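Local coordinates for protein PlzA (PDB 7MIE) that binds the bacterial second messenger c-di-GMP through a PilZ-type domain and probably acts as a signalling receptor in the tick-borne spirochaete Borrelia burgdorferi, at residues M60-Y65 / P90-N95; K80-E85 / Y136-L141; S120-S125 / E142-A147. All coordinates share one frame; numbering follows the deposited sequence.

Interaction 1 (M60-Y65 / P90-N95); sequences MRIGSY and PALAKN
Ile62 meets Ala91, Leu92 and Asn95 where a helix lies over one end of an antiparallel sheet, in the part of the chain assigned to the PilZN3 family. The contact illustrates how a beta-branched residue presents two separate branches to one helix. The axes of strand 60-62 and helix 90-94 approach to 9.3 Å at an angle of 40°, a gap filled mainly by side chains. With CG1 anti to the carbonyl carbon (chi1 -55°), Ile62 CD1 reaches in between Ala91 and Leu92, and lies 3.8 Å from Ala91 CB; the side chains of Ile62 and Leu92 stand roughly perpendicular, Ile62 CD1 against Leu92 CG. The other branch, CG2, rests against the backbone at Ala91 O and is turned toward the helix end, where Asn95 passes it head to tail, Asn95 CB 3.6 Å from Ile62 CG2. The amide of Asn95 finds its polar partner beyond the contact, ND2 donating to Leu98 O. Deeper in, Met60 SD makes a looser approach to Leu92 CD2, 4.5 Å away. Past Ile62 the chain reverses in a type II' turn, with Gly63 at positive phi, and this return brings Tyr65 back beside the helix. There the methyl of Ala91 sits over one face of the Tyr65 ring in a CH-pi contact, Ala91 CB lying 4.2 Å from the ring centroid and 21° off its normal.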
ATOM      1  N   MET A  60      -5.627 -14.526   9.935  1.00 23.19           N
ATOM      2  CA  MET A  60      -4.974 -15.704   9.401  1.00 24.15           C
ATOM      3  C   MET A  60      -5.096 -16.847  10.413  1.00 25.54           C
ATOM      4  O   MET A  60      -4.870 -16.602  11.592  1.00 25.65           O
ATOM      5  CB  MET A  60      -3.489 -15.395   9.216  1.00 27.80           C
ATOM      6  CG  MET A  60      -2.595 -16.626   9.279  1.00 31.73           C
ATOM      7  SD  MET A  60      -2.485 -17.367   7.654  1.00 39.94           S
ATOM      8  CE  MET A  60      -1.567 -16.010   6.903  1.00 30.80           C
ATOM      9  N   ARG A  61      -5.459 -18.047   9.938  1.00 23.45           N
ATOM     10  CA  ARG A  61      -5.513 -19.235  10.775  1.00 26.31           C
ATOM     11  C   ARG A  61      -4.508 -20.259  10.280  1.00 28.06           C
ATOM     12  O   ARG A  61      -4.415 -20.546   9.076  1.00 27.85           O
ATOM     13  CB  ARG A  61      -6.854 -19.940  10.579  1.00 28.95           C
ATOM     14  CG  ARG A  61      -7.936 -19.469  11.514  1.00 34.78           C
ATOM     15  CD  ARG A  61      -7.760 -20.122  12.885  1.00 35.19           C
ATOM     16  NE  ARG A  61      -8.753 -19.158  13.211  1.00 35.11           N
ATOM     17  CZ  ARG A  61     -10.049 -19.404  13.328  1.00 37.21           C
ATOM     18  NH1 ARG A  61     -10.498 -20.648  13.248  1.00 36.34           N
ATOM     19  NH2 ARG A  61     -10.866 -18.402  13.591  1.00 38.03           N
ATOM     20  N   ILE A  62      -3.762 -20.825  11.243  1.00 27.20           N
ATOM     21  CA  ILE A  62      -2.767 -21.852  10.952  1.00 27.46           C
ATOM     22  C   ILE A  62      -3.015 -22.961  11.959  1.00 29.04           C
ATOM     23  O   ILE A  62      -2.550 -22.880  13.097  1.00 28.87           O
ATOM     24  CB  ILE A  62      -1.339 -21.290  11.043  1.00 27.33           C
ATOM     25  CG1 ILE A  62      -1.149 -20.057  10.134  1.00 26.77           C
ATOM     26  CG2 ILE A  62      -0.319 -22.390  10.679  1.00 28.71           C
ATOM     27  CD1 ILE A  62      -0.093 -19.103  10.626  1.00 28.72           C
ATOM     28  N   GLY A  63      -3.822 -23.947  11.556  1.00 29.87           N
ATOM     29  CA  GLY A  63      -4.399 -24.865  12.526  1.00 32.16           C
ATOM     30  C   GLY A  63      -5.338 -24.106  13.463  1.00 30.81           C
ATOM     31  O   GLY A  63      -6.267 -23.429  13.010  1.00 33.01           O
ATOM     32  N   SER A  64      -5.076 -24.205  14.773  1.00 29.92           N
ATOM     33  CA  SER A  64      -5.927 -23.476  15.704  1.00 30.11           C
ATOM     34  C   SER A  64      -5.254 -22.152  16.091  1.00 28.19           C
ATOM     35  O   SER A  64      -5.885 -21.316  16.733  1.00 28.46           O
ATOM     36  CB  SER A  64      -6.268 -24.318  16.916  1.00 30.81           C
ATOM     37  OG  SER A  64      -5.091 -24.520  17.657  1.00 35.24           O
ATOM     38  N   TYR A  65      -4.026 -21.923  15.604  1.00 27.14           N
ATOM     39  CA  TYR A  65      -3.366 -20.650  15.825  1.00 24.59           C
ATOM     40  C   TYR A  65      -4.055 -19.565  15.002  1.00 24.87           C
ATOM     41  O   TYR A  65      -4.419 -19.800  13.853  1.00 25.31           O
ATOM     42  CB  TYR A  65      -1.907 -20.754  15.390  1.00 26.75           C
ATOM     43  CG  TYR A  65      -1.139 -19.462  15.452  1.00 27.38           C
ATOM     44  CD1 TYR A  65      -0.620 -19.008  16.646  1.00 31.30           C
ATOM     45  CD2 TYR A  65      -1.026 -18.631  14.336  1.00 29.30           C
ATOM     46  CE1 TYR A  65       0.082 -17.809  16.727  1.00 34.13           C
ATOM     47  CE2 TYR A  65      -0.310 -17.449  14.396  1.00 30.59           C
ATOM     48  CZ  TYR A  65       0.233 -17.027  15.592  1.00 32.45           C
ATOM     49  OH  TYR A  65       0.923 -15.845  15.683  1.00 34.49           O
ATOM     50  N   PRO A  90       6.969 -17.753  11.613  1.00 27.41           N
ATOM     51  CA  PRO A  90       7.379 -19.042  12.156  1.00 28.21           C
ATOM     52  C   PRO A  90       6.236 -20.064  12.276  1.00 30.19           C
ATOM     53  O   PRO A  90       6.462 -21.273  12.112  1.00 30.35           O
ATOM     54  CB  PRO A  90       8.070 -18.703  13.498  1.00 28.45           C
ATOM     55  CG  PRO A  90       7.634 -17.300  13.849  1.00 28.74           C
ATOM     56  CD  PRO A  90       7.170 -16.642  12.563  1.00 27.94           C
ATOM     57  N   ALA A  91       5.019 -19.597  12.596  1.00 27.74           N
ATOM     58  CA  ALA A  91       3.884 -20.516  12.659  1.00 27.33           C
ATOM     59  C   ALA A  91       3.649 -21.164  11.297  1.00 26.62           C
ATOM     60  O   ALA A  91       3.319 -22.347  11.206  1.00 26.29           O
ATOM     61  CB  ALA A  91       2.625 -19.838  13.157  1.00 27.89           C
ATOM     62  N   LEU A  92       3.780 -20.378  10.219  1.00 24.98           N
ATOM     63  CA  LEU A  92       3.564 -20.933   8.880  1.00 24.45           C
ATOM     64  C   LEU A  92       4.625 -21.984   8.582  1.00 26.51           C
ATOM     65  O   LEU A  92       4.301 -22.988   7.972  1.00 25.29           O
ATOM     66  CB  LEU A  92       3.646 -19.835   7.811  1.00 24.90           C
ATOM     67  CG  LEU A  92       2.389 -18.987   7.654  1.00 25.00           C
ATOM     68  CD1 LEU A  92       2.712 -17.772   6.777  1.00 26.11           C
ATOM     69  CD2 LEU A  92       1.248 -19.796   7.047  1.00 26.78           C
ATOM     70  N   ALA A  93       5.867 -21.724   9.011  1.00 27.34           N
ATOM     71  CA  ALA A  93       6.959 -22.652   8.721  1.00 29.83           C
ATOM     72  C   ALA A  93       6.678 -24.007   9.340  1.00 32.43           C
ATOM     73  O   ALA A  93       7.063 -25.016   8.766  1.00 35.85           O
ATOM     74  CB  ALA A  93       8.248 -22.089   9.248  1.00 30.14           C
ATOM     75  N   LYS A  94       6.012 -24.016  10.501  1.00 31.53           N
ATOM     76  CA  LYS A  94       5.712 -25.266  11.185  1.00 34.27           C
ATOM     77  C   LYS A  94       4.594 -26.015  10.455  1.00 35.70           C
ATOM     78  O   LYS A  94       4.389 -27.209  10.650  1.00 35.29           O
ATOM     79  CB  LYS A  94       5.410 -24.935  12.641  1.00 37.55           C
ATOM     80  CG  LYS A  94       6.665 -24.497  13.386  1.00 43.39           C
ATOM     81  CD  LYS A  94       6.426 -24.061  14.809  1.00 49.91           C
ATOM     82  CE  LYS A  94       7.643 -24.363  15.658  1.00 52.02           C
ATOM     83  NZ  LYS A  94       7.311 -24.286  17.101  1.00 56.76           N
ATOM     84  N   ASN A  95       3.853 -25.314   9.595  1.00 30.55           N
ATOM     85  CA  ASN A  95       2.731 -25.925   8.906  1.00 29.81           C
ATOM     86  C   ASN A  95       3.007 -26.009   7.397  1.00 27.89           C
ATOM     87  O   ASN A  95       2.080 -25.915   6.602  1.00 28.47           O
ATOM     88  CB  ASN A  95       1.469 -25.093   9.181  1.00 30.01           C
ATOM     89  CG  ASN A  95       0.186 -25.852   8.927  1.00 35.42           C
ATOM     90  OD1 ASN A  95       0.058 -26.975   9.412  1.00 38.98           O
ATOM     91  ND2 ASN A  95      -0.753 -25.275   8.170  1.00 33.43           N
TER

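Interaction 2 (K80-E85 / Y136-L141); sequences KLIFQE and YNLLTL. With EDO (1,2-ethanediol), chain F.
Leu81 and Leu141 meet nearly perpendicular, Leu81 CD1 to Leu141 CD1 at 3.6 Å, on the sheet face that also carries Phe83 and Leu139. In the Leu139 conformer given here, Leu139 CD2 lies 4.1 Å from Phe83 CD2, oblique to the ring. The opposite face has its own apolar cluster: Leu138, with CG anti to the backbone N (chi1 -179°), swings CD1 back to Ile82 CG1, 3.7 Å away, while Ile82 CG2 packs against Tyr136 CD1. Between the two faces runs a regular antiparallel ladder, a textbook case of strand pairing. Leu81 with Leu139 and Phe83 with Asn137 are the hydrogen-bonded pairs, joined by four nearly straight backbone bonds, and CA-H...O contacts such as Ile82 CA to Asn137 O fill the intervening positions. At one end Lys80 lies alongside Thr140, its extended chain passing OG1 on the way to a salt bridge with Glu41. O1 of an ethanediol, probably from the crystallisation liquor, donates a hydrogen bond to Leu138 O (2.9 Å) and lies close to Thr140 OG1. The other end is hydrated. One water donates to both Gln84 O and Asn137 OD1, another links Asn137 ND2 to Glu85 OE1, and a third joins Gln84 NE2 to Tyr136 OH; Asn137 ND2 also bonds Ser127 O. Strands 65-74 and 119-131 flank the pair within the sheet, while Val88 of helix 88-94 covers Phe83 and Leu139, and Met60 of strand 57-62 packs on Phe83 and Leu141.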
ATOM      1  N   LYS A  80      -0.547  -9.228  -0.174  1.00 19.71           N
ATOM      2  CA  LYS A  80       0.562  -9.045   0.748  1.00 20.47           C
ATOM      3  C   LYS A  80       0.001  -8.553   2.079  1.00 20.00           C
ATOM      4  O   LYS A  80      -0.786  -7.610   2.122  1.00 19.69           O
ATOM      5  CB  LYS A  80       1.595  -8.039   0.233  1.00 20.71           C
ATOM      6  CG  LYS A  80       2.386  -8.540  -0.963  1.00 22.83           C
ATOM      7  CD  LYS A  80       3.505  -7.587  -1.399  1.00 26.52           C
ATOM      8  CE  LYS A  80       3.939  -7.907  -2.808  1.00 28.67           C
ATOM      9  NZ  LYS A  80       4.926  -6.892  -3.259  1.00 31.09           N
ATOM     10  N   LEU A  81       0.455  -9.206   3.154  1.00 18.82           N
ATOM     11  CA  LEU A  81      -0.073  -8.923   4.488  1.00 20.33           C
ATOM     12  C   LEU A  81       1.064  -8.541   5.426  1.00 20.84           C
ATOM     13  O   LEU A  81       2.161  -9.115   5.338  1.00 21.42           O
ATOM     14  CB  LEU A  81      -0.797 -10.148   5.072  1.00 20.39           C
ATOM     15  CG  LEU A  81      -1.993 -10.725   4.301  1.00 22.03           C
ATOM     16  CD1 LEU A  81      -2.746 -11.743   5.197  1.00 23.18           C
ATOM     17  CD2 LEU A  81      -2.966  -9.592   3.906  1.00 22.33           C
ATOM     18  N   ILE A  82       0.754  -7.605   6.346  1.00 20.36           N
ATOM     19  CA  ILE A  82       1.693  -7.180   7.384  1.00 20.98           C
ATOM     20  C   ILE A  82       1.300  -7.823   8.709  1.00 20.47           C
ATOM     21  O   ILE A  82       0.138  -7.727   9.163  1.00 20.65           O
ATOM     22  CB  ILE A  82       1.665  -5.642   7.536  1.00 22.70           C
ATOM     23  CG1 ILE A  82       2.218  -4.952   6.276  1.00 23.20           C
ATOM     24  CG2 ILE A  82       2.413  -5.202   8.812  1.00 23.89           C
ATOM     25  CD1 ILE A  82       1.750  -3.473   6.188  1.00 24.16           C
ATOM     26  N   PHE A  83       2.323  -8.440   9.337  1.00 20.32           N
ATOM     27  CA  PHE A  83       2.186  -8.943  10.705  1.00 21.65           C
ATOM     28  C   PHE A  83       3.379  -8.498  11.541  1.00 21.61           C
ATOM     29  O   PHE A  83       4.473  -8.259  11.023  1.00 22.50           O
ATOM     30  CB  PHE A  83       2.158 -10.483  10.692  1.00 22.13           C
ATOM     31  CG  PHE A  83       0.930 -11.109  10.073  1.00 23.90           C
ATOM     32  CD1 PHE A  83      -0.267 -11.184  10.779  1.00 23.92           C
ATOM     33  CD2 PHE A  83       0.980 -11.573   8.760  1.00 25.67           C
ATOM     34  CE1 PHE A  83      -1.395 -11.742  10.181  1.00 25.13           C
ATOM     35  CE2 PHE A  83      -0.149 -12.123   8.172  1.00 26.21           C
ATOM     36  CZ  PHE A  83      -1.320 -12.221   8.891  1.00 25.80           C
ATOM     37  N   GLN A  84       3.190  -8.519  12.866  1.00 23.35           N
ATOM     38  CA  GLN A  84       4.355  -8.344  13.737  1.00 25.54           C
ATOM     39  C   GLN A  84       5.340  -9.491  13.512  1.00 24.72           C
ATOM     40  O   GLN A  84       4.946 -10.602  13.202  1.00 24.56           O
ATOM     41  CB  GLN A  84       3.965  -8.431  15.214  1.00 27.77           C
ATOM     42  CG  GLN A  84       3.047  -7.304  15.640  1.00 31.86           C
ATOM     43  CD  GLN A  84       2.655  -7.439  17.098  1.00 35.83           C
ATOM     44  OE1 GLN A  84       2.298  -8.517  17.584  1.00 39.74           O
ATOM     45  NE2 GLN A  84       2.718  -6.330  17.805  1.00 41.45           N
ATOM     46  N   GLU A  85       6.622  -9.220  13.708  1.00 26.29           N
ATOM     47  CA  GLU A  85       7.640 -10.259  13.587  1.00 28.55           C
ATOM     48  C   GLU A  85       7.406 -11.338  14.652  1.00 29.07           C
ATOM     49  O   GLU A  85       6.859 -11.031  15.715  1.00 27.87           O
ATOM     50  CB  GLU A  85       9.013  -9.608  13.719  1.00 33.24           C
ATOM     51  CG  GLU A  85      10.188 -10.546  13.551  1.00 38.63           C
ATOM     52  CD  GLU A  85      11.530  -9.843  13.753  1.00 41.81           C
ATOM     53  OE1 GLU A  85      12.274  -9.664  12.736  1.00 41.75           O
ATOM     54  OE2 GLU A  85      11.794  -9.400  14.902  1.00 44.24           O
ATOM     55  N   TYR A 136       8.449  -5.977  11.869  1.00 26.98           N
ATOM     56  CA  TYR A 136       7.318  -6.497  11.124  1.00 25.32           C
ATOM     57  C   TYR A 136       7.801  -7.414  10.018  1.00 22.58           C
ATOM     58  O   TYR A 136       8.951  -7.343   9.564  1.00 24.31           O
ATOM     59  CB  TYR A 136       6.493  -5.355  10.489  1.00 25.55           C
ATOM     60  CG  TYR A 136       5.824  -4.470  11.510  1.00 29.37           C
ATOM     61  CD1 TYR A 136       4.564  -4.771  12.009  1.00 30.69           C
ATOM     62  CD2 TYR A 136       6.499  -3.391  12.043  1.00 33.67           C
ATOM     63  CE1 TYR A 136       3.975  -3.990  12.993  1.00 34.91           C
ATOM     64  CE2 TYR A 136       5.933  -2.606  13.044  1.00 37.24           C
ATOM     65  CZ  TYR A 136       4.660  -2.900  13.509  1.00 38.00           C
ATOM     66  OH  TYR A 136       4.103  -2.130  14.495  1.00 39.45           O
ATOM     67  N   ASN A 137       6.875  -8.267   9.556  1.00 22.64           N
ATOM     68  CA  ASN A 137       7.092  -9.022   8.326  1.00 21.58           C
ATOM     69  C   ASN A 137       6.006  -8.652   7.322  1.00 22.04           C
ATOM     70  O   ASN A 137       4.848  -8.446   7.686  1.00 22.19           O
ATOM     71  CB  ASN A 137       7.023 -10.546   8.524  1.00 21.81           C
ATOM     72  CG  ASN A 137       8.141 -11.086   9.409  1.00 23.66           C
ATOM     73  OD1 ASN A 137       7.863 -11.784  10.395  1.00 23.29           O
ATOM     74  ND2 ASN A 137       9.404 -10.834   9.073  1.00 24.72           N
ATOM     75  N   LEU A 138       6.421  -8.632   6.049  1.00 21.53           N
ATOM     76  CA  LEU A 138       5.484  -8.458   4.928  1.00 21.70           C
ATOM     77  C   LEU A 138       5.460  -9.800   4.195  1.00 20.79           C
ATOM     78  O   LEU A 138       6.514 -10.260   3.726  1.00 24.15           O
ATOM     79  CB  LEU A 138       6.020  -7.341   4.025  1.00 21.48           C
ATOM     80  CG  LEU A 138       5.144  -7.003   2.800  1.00 23.93           C
ATOM     81  CD1 LEU A 138       3.822  -6.394   3.238  1.00 21.98           C
ATOM     82  CD2 LEU A 138       5.856  -6.024   1.892  1.00 24.50           C
ATOM     83  N   LEU A 139       4.290 -10.456   4.127  0.50 21.09           N
ATOM     84  CA  LEU A 139       4.145 -11.818   3.610  0.50 20.74           C
ATOM     85  C   LEU A 139       3.348 -11.825   2.311  0.50 20.78           C
ATOM     86  O   LEU A 139       2.172 -11.436   2.338  0.50 19.15           O
ATOM     87  CB  LEU A 139       3.332 -12.656   4.603  0.50 21.22           C
ATOM     88  CG  LEU A 139       4.087 -13.278   5.781  0.50 21.12           C
ATOM     89  CD1 LEU A 139       4.599 -12.205   6.717  0.50 21.18           C
ATOM     90  CD2 LEU A 139       3.197 -14.257   6.531  0.50 22.34           C
ATOM     91  N   THR A 140       3.937 -12.409   1.252  1.00 19.95           N
ATOM     92  CA  THR A 140       3.200 -12.578   0.007  1.00 20.84           C
ATOM     93  C   THR A 140       2.536 -13.949   0.062  1.00 21.26           C
ATOM     94  O   THR A 140       3.249 -14.968   0.205  1.00 21.42           O
ATOM     95  CB  THR A 140       4.164 -12.473  -1.182  1.00 23.01           C
ATOM     96  OG1 THR A 140       4.880 -11.230  -1.190  1.00 22.95           O
ATOM     97  CG2 THR A 140       3.459 -12.697  -2.516  1.00 23.36           C
ATOM     98  N   LEU A 141       1.213 -13.972  -0.038  1.00 21.03           N
ATOM     99  CA  LEU A 141       0.419 -15.181   0.110  1.00 22.07           C
ATOM    100  C   LEU A 141      -0.389 -15.408  -1.165  1.00 23.74           C
ATOM    101  O   LEU A 141      -1.136 -14.521  -1.580  1.00 24.61           O
ATOM    102  CB  LEU A 141      -0.517 -15.018   1.312  1.00 23.26           C
ATOM    103  CG  LEU A 141       0.199 -14.890   2.661  1.00 25.01           C
ATOM    104  CD1 LEU A 141      -0.749 -14.273   3.679  1.00 27.82           C
ATOM    105  CD2 LEU A 141       0.631 -16.286   3.121  1.00 24.58           C
TER
HETATM  106  C1  EDO F 305       7.384  -9.219   0.703  1.00 40.26           C
HETATM  107  O1  EDO F 305       6.560 -10.390   0.816  1.00 32.01           O
HETATM  108  C2  EDO F 305       8.656  -9.325  -0.018  1.00 44.98           C
HETATM  109  O2  EDO F 305       8.976 -10.672  -0.306  1.00 51.21           O
HETATM  110  O   HOH W   1       5.613 -12.950  11.594  1.00 26.27           O
HETATM  111  O   HOH W   2       3.838  -4.077  16.801  1.00 49.00           O
HETATM  112  O   HOH W   3      11.438 -11.879  10.686  1.00 31.20           O
HETATM  113  O   HOH W   4      11.415  -7.740  11.089  1.00 40.06           O

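Interaction 3 (S120-S125 / E142-A147); sequences SVKLLS and EFLSPA. With EDO (1,2-ethanediol), chain F.
Val121 and Phe143 stand side by side on the buried face of this strand pair, and the packing is tight at the backbone, where Val121 CA comes within 3.0 Å of Glu142 O in a CA-H...O contact. That carbonyl accepts the N-H of Lys122 in its plane and has the weaker CA-H of Val121 beside it. The side chains themselves pack at an ordinary distance, Val121 CG1 4.1 Å from Phe143 CD1 and oblique to the ring. The methyl of Ala147, where the chain curls round after the strand, lies over the centre of one face of the Phe143 ring, 4.2 Å above its plane. Val121 and Phe143 both reach Ile101 of strand 98-102. The two segments are the open end of the beta hairpin formed by strands 119-131 and 134-143. Lys122 and Glu142 make the hydrogen-bonded pair, and Leu144 N, just past the end of its strand, adds a 2.8 Å bond to Ser120 O with the donor tilted out of the carbonyl plane. A classic beta bulge interrupts the pairing further along, where Leu124 and Ser125 together face Thr140. The face bearing Lys122 and Glu142 is looser and more exposed. Lys122 holds CG between its backbone N and carbonyl carbon (chi1 60°), which lets its extended chain rise beside that of Glu142; Lys122 NZ to Glu142 OE1 is a long salt bridge of 3.5 Å, with Lys122 CE equally near that oxygen. Leu144 lies athwart the aliphatic part of the lysine, its CD2 3.6 Å from Lys122 CG. From the bulge, Leu124 leans obliquely over Glu142, Leu124 CD1 and CG both meeting Glu142 CB. Beyond it Ser125 OG donates a 2.6 Å hydrogen bond to O2 of an ethanediol.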
ATOM      1  N   SER A 120      -7.777 -21.060   1.586  1.00 27.74           N
ATOM      2  CA  SER A 120      -6.437 -21.626   1.697  1.00 26.78           C
ATOM      3  C   SER A 120      -5.414 -20.769   0.951  1.00 25.47           C
ATOM      4  O   SER A 120      -5.670 -20.355  -0.199  1.00 25.49           O
ATOM      5  CB  SER A 120      -6.414 -23.030   1.118  1.00 30.06           C
ATOM      6  OG  SER A 120      -7.077 -23.878   2.025  1.00 37.52           O
ATOM      7  N   VAL A 121      -4.264 -20.526   1.603  1.00 23.68           N
ATOM      8  CA  VAL A 121      -3.156 -19.784   0.997  1.00 23.63           C
ATOM      9  C   VAL A 121      -1.822 -20.492   1.229  1.00 24.78           C
ATOM     10  O   VAL A 121      -1.675 -21.341   2.136  1.00 24.59           O
ATOM     11  CB  VAL A 121      -3.081 -18.336   1.530  1.00 23.54           C
ATOM     12  CG1 VAL A 121      -4.342 -17.524   1.181  1.00 24.25           C
ATOM     13  CG2 VAL A 121      -2.760 -18.310   3.027  1.00 25.01           C
ATOM     14  N   LYS A 122      -0.829 -20.140   0.407  1.00 25.13           N
ATOM     15  CA  LYS A 122       0.526 -20.632   0.618  1.00 27.52           C
ATOM     16  C   LYS A 122       1.478 -19.440   0.584  1.00 25.65           C
ATOM     17  O   LYS A 122       1.279 -18.476  -0.183  1.00 24.97           O
ATOM     18  CB  LYS A 122       0.890 -21.708  -0.411  1.00 29.66           C
ATOM     19  CG  LYS A 122       0.857 -21.293  -1.866  1.00 36.92           C
ATOM     20  CD  LYS A 122       1.589 -22.264  -2.801  1.00 41.72           C
ATOM     21  CE  LYS A 122       2.043 -21.575  -4.074  1.00 45.98           C
ATOM     22  NZ  LYS A 122       2.225 -22.511  -5.215  1.00 53.88           N
ATOM     23  N   LEU A 123       2.504 -19.496   1.428  1.00 24.30           N
ATOM     24  CA  LEU A 123       3.454 -18.402   1.506  1.00 23.50           C
ATOM     25  C   LEU A 123       4.394 -18.470   0.304  1.00 24.69           C
ATOM     26  O   LEU A 123       5.054 -19.489   0.106  1.00 25.67           O
ATOM     27  CB  LEU A 123       4.259 -18.545   2.806  1.00 23.03           C
ATOM     28  CG  LEU A 123       5.297 -17.441   3.074  1.00 23.10           C
ATOM     29  CD1 LEU A 123       4.597 -16.103   3.338  1.00 22.43           C
ATOM     30  CD2 LEU A 123       6.147 -17.827   4.298  1.00 24.72           C
ATOM     31  N   LEU A 124       4.520 -17.366  -0.440  1.00 23.63           N
ATOM     32  CA  LEU A 124       5.451 -17.333  -1.571  1.00 25.33           C
ATOM     33  C   LEU A 124       6.777 -16.682  -1.199  1.00 25.72           C
ATOM     34  O   LEU A 124       7.830 -17.073  -1.738  1.00 28.26           O
ATOM     35  CB  LEU A 124       4.857 -16.579  -2.771  1.00 26.15           C
ATOM     36  CG  LEU A 124       3.607 -17.187  -3.395  1.00 29.69           C
ATOM     37  CD1 LEU A 124       3.192 -16.359  -4.624  1.00 29.44           C
ATOM     38  CD2 LEU A 124       3.859 -18.632  -3.801  1.00 32.15           C
ATOM     39  N   SER A 125       6.722 -15.634  -0.375  1.00 23.20           N
ATOM     40  CA  SER A 125       7.880 -14.828  -0.053  1.00 23.27           C
ATOM     41  C   SER A 125       7.579 -14.053   1.217  1.00 21.45           C
ATOM     42  O   SER A 125       6.399 -13.895   1.540  1.00 21.40           O
ATOM     43  CB  SER A 125       8.126 -13.824  -1.197  1.00 25.62           C
ATOM     44  OG  SER A 125       9.386 -13.177  -0.961  1.00 28.92           O
ATOM     45  N   GLU A 142      -0.300 -16.630  -1.704  1.00 25.02           N
ATOM     46  CA  GLU A 142      -1.048 -16.988  -2.898  1.00 25.21           C
ATOM     47  C   GLU A 142      -2.317 -17.754  -2.518  1.00 25.11           C
ATOM     48  O   GLU A 142      -2.282 -18.675  -1.703  1.00 24.79           O
ATOM     49  CB  GLU A 142      -0.154 -17.869  -3.775  1.00 29.48           C
ATOM     50  CG  GLU A 142      -0.888 -18.359  -5.026  1.00 34.29           C
ATOM     51  CD  GLU A 142       0.033 -19.010  -6.038  1.00 42.47           C
ATOM     52  OE1 GLU A 142      -0.139 -20.215  -6.286  1.00 47.44           O
ATOM     53  OE2 GLU A 142       0.920 -18.304  -6.561  1.00 44.90           O
ATOM     54  N   PHE A 143      -3.447 -17.392  -3.144  1.00 23.94           N
ATOM     55  CA  PHE A 143      -4.715 -18.092  -3.016  1.00 27.29           C
ATOM     56  C   PHE A 143      -4.612 -19.473  -3.666  1.00 28.84           C
ATOM     57  O   PHE A 143      -4.255 -19.591  -4.826  1.00 30.88           O
ATOM     58  CB  PHE A 143      -5.823 -17.242  -3.651  1.00 29.51           C
ATOM     59  CG  PHE A 143      -6.180 -16.034  -2.810  1.00 30.94           C
ATOM     60  CD1 PHE A 143      -6.921 -16.171  -1.638  1.00 34.91           C
ATOM     61  CD2 PHE A 143      -5.734 -14.774  -3.169  1.00 33.13           C
ATOM     62  CE1 PHE A 143      -7.233 -15.066  -0.856  1.00 33.49           C
ATOM     63  CE2 PHE A 143      -6.040 -13.657  -2.398  1.00 32.99           C
ATOM     64  CZ  PHE A 143      -6.794 -13.815  -1.239  1.00 35.46           C
ATOM     65  N   LEU A 144      -4.916 -20.524  -2.917  1.00 28.40           N
ATOM     66  CA  LEU A 144      -4.897 -21.877  -3.462  1.00 33.23           C
ATOM     67  C   LEU A 144      -6.244 -22.285  -4.081  1.00 36.84           C
ATOM     68  O   LEU A 144      -6.335 -23.294  -4.774  1.00 42.44           O
ATOM     69  CB  LEU A 144      -4.422 -22.849  -2.377  1.00 31.95           C
ATOM     70  CG  LEU A 144      -2.938 -22.709  -2.019  1.00 35.35           C
ATOM     71  CD1 LEU A 144      -2.535 -23.699  -0.940  1.00 34.56           C
ATOM     72  CD2 LEU A 144      -2.037 -22.873  -3.251  1.00 35.82           C
ATOM     73  N   SER A 145      -7.299 -21.546  -3.784  1.00 40.47           N
ATOM     74  CA  SER A 145      -8.526 -21.673  -4.553  1.00 45.08           C
ATOM     75  C   SER A 145      -8.940 -20.268  -4.965  1.00 47.50           C
ATOM     76  O   SER A 145      -8.400 -19.305  -4.436  1.00 48.51           O
ATOM     77  CB  SER A 145      -9.606 -22.344  -3.758  1.00 45.87           C
ATOM     78  OG  SER A 145      -9.959 -21.544  -2.642  1.00 48.59           O
ATOM     79  N   PRO A 146      -9.874 -20.115  -5.928  1.00 49.28           N
ATOM     80  CA  PRO A 146     -10.348 -18.791  -6.351  1.00 47.85           C
ATOM     81  C   PRO A 146     -10.656 -17.792  -5.232  1.00 46.79           C
ATOM     82  O   PRO A 146     -11.451 -18.059  -4.332  1.00 43.63           O
ATOM     83  CB  PRO A 146     -11.609 -19.116  -7.188  1.00 51.31           C
ATOM     84  CG  PRO A 146     -11.825 -20.633  -7.060  1.00 52.39           C
ATOM     85  CD  PRO A 146     -10.467 -21.206  -6.724  1.00 50.33           C
ATOM     86  N   ALA A 147     -10.022 -16.610  -5.312  1.00 45.81           N
ATOM     87  CA  ALA A 147     -10.499 -15.450  -4.591  1.00 40.66           C
ATOM     88  C   ALA A 147     -11.923 -15.143  -5.048  1.00 40.10           C
ATOM     89  O   ALA A 147     -12.326 -15.508  -6.155  1.00 37.32           O
ATOM     90  CB  ALA A 147      -9.585 -14.277  -4.865  1.00 45.56           C
TER
HETATM   91  C1  EDO F 305       7.384  -9.219   0.703  1.00 40.26           C
HETATM   92  O1  EDO F 305       6.560 -10.390   0.816  1.00 32.01           O
HETATM   93  C2  EDO F 305       8.656  -9.325  -0.018  1.00 44.98           C
HETATM   94  O2  EDO F 305       8.976 -10.672  -0.306  1.00 51.21           O

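The three contacts lie in one antiparallel sheet and its covering helix, all within the PilZN3 region, with centres 13 to 14 Å apart. Interactions 2 and 3 share strand 134-143, which pairs with strand 78-84 on one side and strand 119-131 on the other; Thr140 joins them through probable backbone hydrogen bonds to Leu124 and Ser125. Interaction 1 adds helix 88-94, which follows strand 78-84. Along the chain, interaction 1 closes before interaction 3 opens, whereas interaction 2 interleaves with each. Leu92, Leu139, Leu123, Met60 and Leu141 meet in a shared apolar layer under helix 88-94. The c-di-GMP pocket draws on residues between 165 and 265, where a second sheet lies, so these contacts shape the PilZN3 region without forming the pocket.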